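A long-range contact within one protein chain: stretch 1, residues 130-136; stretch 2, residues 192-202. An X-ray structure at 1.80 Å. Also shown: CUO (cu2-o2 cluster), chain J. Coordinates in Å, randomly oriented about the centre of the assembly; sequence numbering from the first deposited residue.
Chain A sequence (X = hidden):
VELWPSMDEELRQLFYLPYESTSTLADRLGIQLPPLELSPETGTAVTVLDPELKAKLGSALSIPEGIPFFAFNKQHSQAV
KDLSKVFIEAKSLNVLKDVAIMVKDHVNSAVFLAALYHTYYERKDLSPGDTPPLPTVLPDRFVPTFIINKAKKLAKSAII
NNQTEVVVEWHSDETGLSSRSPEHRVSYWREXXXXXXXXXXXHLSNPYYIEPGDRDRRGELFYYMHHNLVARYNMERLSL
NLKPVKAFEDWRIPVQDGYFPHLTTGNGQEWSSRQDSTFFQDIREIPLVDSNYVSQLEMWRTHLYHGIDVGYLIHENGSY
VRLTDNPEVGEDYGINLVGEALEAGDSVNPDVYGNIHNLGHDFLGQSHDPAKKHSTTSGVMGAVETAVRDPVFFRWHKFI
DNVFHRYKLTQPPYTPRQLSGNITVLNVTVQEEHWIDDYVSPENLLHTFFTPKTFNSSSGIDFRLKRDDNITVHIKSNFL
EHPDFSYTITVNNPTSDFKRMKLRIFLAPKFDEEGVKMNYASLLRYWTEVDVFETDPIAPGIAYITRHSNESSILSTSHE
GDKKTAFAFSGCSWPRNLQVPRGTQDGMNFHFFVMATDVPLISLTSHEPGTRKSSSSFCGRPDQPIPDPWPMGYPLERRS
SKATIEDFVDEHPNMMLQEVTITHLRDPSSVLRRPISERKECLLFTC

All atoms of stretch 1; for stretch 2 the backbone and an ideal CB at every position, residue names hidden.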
# COMPACT_ATOMS: atom_id res chain seq x y z
N ASP A 130 -53.70 5.41 -15.26
CA ASP A 130 -54.00 5.65 -16.66
C ASP A 130 -52.76 6.05 -17.48
O ASP A 130 -52.87 6.30 -18.68
CB ASP A 130 -55.07 6.74 -16.80
CG ASP A 130 -56.41 6.30 -16.22
OD1 ASP A 130 -56.74 5.11 -16.35
OD2 ASP A 130 -57.13 7.15 -15.65
N THR A 131 -51.60 6.14 -16.84
CA THR A 131 -50.38 6.41 -17.59
C THR A 131 -49.96 5.13 -18.32
O THR A 131 -50.22 4.04 -17.83
CB THR A 131 -49.22 6.92 -16.70
OG1 THR A 131 -48.94 5.94 -15.69
CG2 THR A 131 -49.60 8.22 -16.03
N PRO A 132 -49.32 5.27 -19.49
CA PRO A 132 -48.87 4.05 -20.18
C PRO A 132 -47.73 3.40 -19.39
O PRO A 132 -47.03 4.11 -18.68
CB PRO A 132 -48.34 4.58 -21.52
CG PRO A 132 -48.02 6.02 -21.26
CD PRO A 132 -49.02 6.49 -20.25
N PRO A 133 -47.57 2.07 -19.52
CA PRO A 133 -46.43 1.39 -18.89
C PRO A 133 -45.15 1.99 -19.43
O PRO A 133 -45.04 2.21 -20.64
CB PRO A 133 -46.56 -0.05 -19.39
CG PRO A 133 -48.02 -0.20 -19.75
CD PRO A 133 -48.43 1.14 -20.28
N LEU A 134 -44.19 2.27 -18.55
CA LEU A 134 -42.96 2.92 -19.00
C LEU A 134 -42.19 2.17 -20.10
O LEU A 134 -41.66 2.80 -21.01
CB LEU A 134 -42.06 3.24 -17.80
CG LEU A 134 -40.86 4.15 -18.07
CD1 LEU A 134 -41.27 5.52 -18.63
CD2 LEU A 134 -40.09 4.32 -16.76
N PRO A 135 -42.13 0.82 -20.04
CA PRO A 135 -41.39 0.18 -21.13
C PRO A 135 -42.01 0.34 -22.52
O PRO A 135 -41.28 0.21 -23.50
CB PRO A 135 -41.38 -1.30 -20.73
CG PRO A 135 -41.47 -1.27 -19.23
CD PRO A 135 -42.40 -0.12 -18.93
N THR A 136 -43.31 0.60 -22.61
CA THR A 136 -43.93 0.83 -23.92
C THR A 136 -43.62 2.22 -24.46
O THR A 136 -43.81 2.49 -25.65
CB THR A 136 -45.47 0.66 -23.87
OG1 THR A 136 -46.04 1.74 -23.12
CG2 THR A 136 -45.82 -0.67 -23.22
N UNK A 192 -35.36 -6.42 -14.04
CA UNK A 192 -36.79 -6.61 -14.29
C UNK A 192 -37.43 -5.28 -14.68
O UNK A 192 -37.33 -4.29 -13.94
CB UNK A 192 -37.48 -7.20 -13.06
N UNK A 193 -38.06 -5.22 -15.85
CA UNK A 193 -38.54 -3.93 -16.34
C UNK A 193 -39.64 -3.33 -15.47
O UNK A 193 -39.75 -2.11 -15.35
CB UNK A 193 -39.05 -4.08 -17.77
N UNK A 194 -40.45 -4.18 -14.84
CA UNK A 194 -41.49 -3.69 -13.95
C UNK A 194 -40.91 -3.12 -12.65
O UNK A 194 -41.43 -2.14 -12.11
CB UNK A 194 -42.48 -4.82 -13.63
N UNK A 195 -39.84 -3.72 -12.16
CA UNK A 195 -39.20 -3.21 -10.95
C UNK A 195 -38.55 -1.86 -11.20
O UNK A 195 -38.66 -0.94 -10.38
CB UNK A 195 -38.16 -4.21 -10.44
N UNK A 196 -37.85 -1.75 -12.33
CA UNK A 196 -37.26 -0.48 -12.70
C UNK A 196 -38.31 0.61 -12.95
O UNK A 196 -38.11 1.76 -12.58
CB UNK A 196 -36.39 -0.66 -13.95
N UNK A 197 -39.44 0.23 -13.55
CA UNK A 197 -40.54 1.18 -13.74
C UNK A 197 -41.17 1.61 -12.41
O UNK A 197 -41.53 2.77 -12.25
CB UNK A 197 -41.61 0.56 -14.64
N UNK A 198 -41.31 0.66 -11.49
CA UNK A 198 -41.81 0.97 -10.15
C UNK A 198 -40.91 2.02 -9.49
O UNK A 198 -41.38 2.96 -8.85
CB UNK A 198 -41.88 -0.29 -9.29
N UNK A 199 -39.60 1.86 -9.65
CA UNK A 199 -38.68 2.81 -9.08
C UNK A 199 -38.88 4.23 -9.65
O UNK A 199 -38.88 5.23 -8.92
CB UNK A 199 -37.25 2.34 -9.32
N UNK A 200 -39.06 4.32 -10.97
CA UNK A 200 -39.42 5.59 -11.62
C UNK A 200 -40.72 6.16 -11.02
O UNK A 200 -40.77 7.32 -10.61
CB UNK A 200 -39.58 5.39 -13.13
N UNK A 201 -41.75 5.33 -10.96
CA UNK A 201 -43.02 5.77 -10.39
C UNK A 201 -42.90 6.25 -8.96
O UNK A 201 -43.47 7.28 -8.58
CB UNK A 201 -44.04 4.63 -10.46
N UNK A 202 -42.14 5.51 -8.15
CA UNK A 202 -42.01 5.90 -6.76
C UNK A 202 -41.43 7.31 -6.65
O UNK A 202 -41.92 8.15 -5.89
CB UNK A 202 -41.13 4.90 -6.01
CU1 CUO J . -34.77 5.06 -5.08
CU2 CUO J . -31.31 5.78 -4.35
O1 CUO J . -33.22 6.25 -4.66
O2 CUO J . -32.72 5.35 -5.97

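Position 192 comes just before a helix that runs from 193 onward, with phi/psi of -51/122. Its CB has nothing of stretch 1 within 5.5 Å. A capping residue such as Asp, Asn, Ser or Thr would suit. It is Asp192. Asp192 OD1 accepts from the backbone N at 195, 3.0 Å away, and weakly from the backbone N at 194.

Position 193 points toward stretch 1. Its ideal CB lies 4.0 Å from Pro135 CG, and the proline ring offers an apolar surface. Leu, Ile, Met or Val would fit. The residue is Met193, whose SD packs 3.8 Å from Pro135 CB.

Position 194 points away, so stretch 1 sets no limit and many helix-compatible residues would do. It is Asn194, whose end turns back but makes no contact.

Positions 195 and 196 have no part of stretch 1 near their CB atoms, so polar and apolar residues alike would suit. They are Leu195 and Asn196. Asn196 ND2 donates to Asp192 O at 3.0 Å, adding a side-chain bond to the first helical turn.

Position 197 points toward stretch 1 where the backbones come close. The ideal CB is 4.2 Å from Leu134 CB and 4.4 Å from Pro135 CD. Such spacing favours a small residue, such as Ala, Ser or perhaps Cys. It is Ser197. Its OG lies 3.3 Å from Pro135 CD and 3.5 Å from Leu134 CB. These carbons offer no hydrogen bond, and the hydroxyl instead donates to Met193 O, 2.9 Å from OG, one turn back.

Position 198 is out of reach of stretch 1, which leaves the choice open to most helix formers; it holds Phe198. Position 199 is also out of reach, but its CB lies on the side of the copper cluster. A metal ligand is plausible, His above all. His199 NE2 binds CUO CU1 at 2.2 Å.

Position 200 points toward stretch 1, with its ideal CB 3.8 Å from Leu134 CD2. A flat or branched apolar side chain would suit this methyl. The residue is Trp200. Leu134 CD2 sits over one face of the indole, 3.4 Å from Trp200 CG, in a CH-pi contact.

Position 201 points sideways, with no stretch 1 atom within 5.5 Å of its ideal CB. A longer polar side chain could reach Thr131 OG1. It is His201, whose CE1 comes 3.7 Å from Thr131 OG1 at the ring edge. A water bridges the two residues, 2.9 Å from His201 NE2 and donating to Thr131 OG1 at 3.0 Å.

Position 202 is out of reach, so stretch 1 would allow small or large residues; it holds Trp202.

Stretch 2 (192-202) DMNLNSFHWHW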
# COMPACT_ATOMS: atom_id res chain seq x y z
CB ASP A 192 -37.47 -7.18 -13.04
CG ASP A 192 -38.97 -7.44 -13.25
OD1 ASP A 192 -39.74 -6.47 -13.38
OD2 ASP A 192 -39.38 -8.62 -13.26
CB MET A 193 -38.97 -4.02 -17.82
CG MET A 193 -40.17 -4.91 -18.08
SD MET A 193 -40.52 -4.92 -19.87
CE MET A 193 -38.94 -5.49 -20.52
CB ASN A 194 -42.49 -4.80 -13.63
CG ASN A 194 -43.26 -5.26 -14.85
OD1 ASN A 194 -43.70 -4.45 -15.67
ND2 ASN A 194 -43.42 -6.57 -15.00
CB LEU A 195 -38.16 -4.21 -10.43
CG LEU A 195 -37.54 -3.83 -9.09
CD1 LEU A 195 -38.61 -3.80 -7.99
CD2 LEU A 195 -36.44 -4.82 -8.73
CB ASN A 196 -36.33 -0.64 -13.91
CG ASN A 196 -35.00 -1.25 -13.53
OD1 ASN A 196 -34.04 -0.53 -13.22
ND2 ASN A 196 -34.92 -2.58 -13.54
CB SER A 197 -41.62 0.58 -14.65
OG SER A 197 -41.08 0.38 -15.95
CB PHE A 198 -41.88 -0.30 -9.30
CG PHE A 198 -41.95 -0.03 -7.82
CD1 PHE A 198 -43.09 0.51 -7.24
CD2 PHE A 198 -40.86 -0.33 -7.00
CE1 PHE A 198 -43.15 0.75 -5.88
CE2 PHE A 198 -40.91 -0.10 -5.63
CZ PHE A 198 -42.06 0.44 -5.07
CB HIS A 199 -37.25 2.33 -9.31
CG HIS A 199 -36.25 3.00 -8.45
ND1 HIS A 199 -35.27 3.83 -8.96
CD2 HIS A 199 -36.08 2.99 -7.11
CE1 HIS A 199 -34.54 4.29 -7.97
NE2 HIS A 199 -35.00 3.78 -6.84
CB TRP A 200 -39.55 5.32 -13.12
CG TRP A 200 -40.28 6.32 -14.01
CD1 TRP A 200 -41.63 6.39 -14.24
CD2 TRP A 200 -39.67 7.30 -14.88
NE1 TRP A 200 -41.90 7.38 -15.17
CE2 TRP A 200 -40.72 7.94 -15.58
CE3 TRP A 200 -38.35 7.69 -15.13
CZ2 TRP A 200 -40.49 8.97 -16.50
CZ3 TRP A 200 -38.12 8.72 -16.06
CH2 TRP A 200 -39.18 9.35 -16.73
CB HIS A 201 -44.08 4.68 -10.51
CG HIS A 201 -44.72 4.63 -11.86
ND1 HIS A 201 -45.76 5.46 -12.22
CD2 HIS A 201 -44.45 3.87 -12.95
CE1 HIS A 201 -46.11 5.21 -13.47
NE2 HIS A 201 -45.33 4.25 -13.94
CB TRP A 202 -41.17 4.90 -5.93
CG TRP A 202 -41.31 5.22 -4.47
CD1 TRP A 202 -42.23 4.70 -3.59
CD2 TRP A 202 -40.58 6.21 -3.74
NE1 TRP A 202 -42.09 5.29 -2.35
CE2 TRP A 202 -41.08 6.23 -2.43
CE3 TRP A 202 -39.53 7.09 -4.08
CZ2 TRP A 202 -40.57 7.09 -1.44
CZ3 TRP A 202 -39.03 7.94 -3.10
CH2 TRP A 202 -39.55 7.93 -1.80
O HOH W 1 -47.10 3.59 -16.13
O HOH W 2 -44.80 1.49 -15.89
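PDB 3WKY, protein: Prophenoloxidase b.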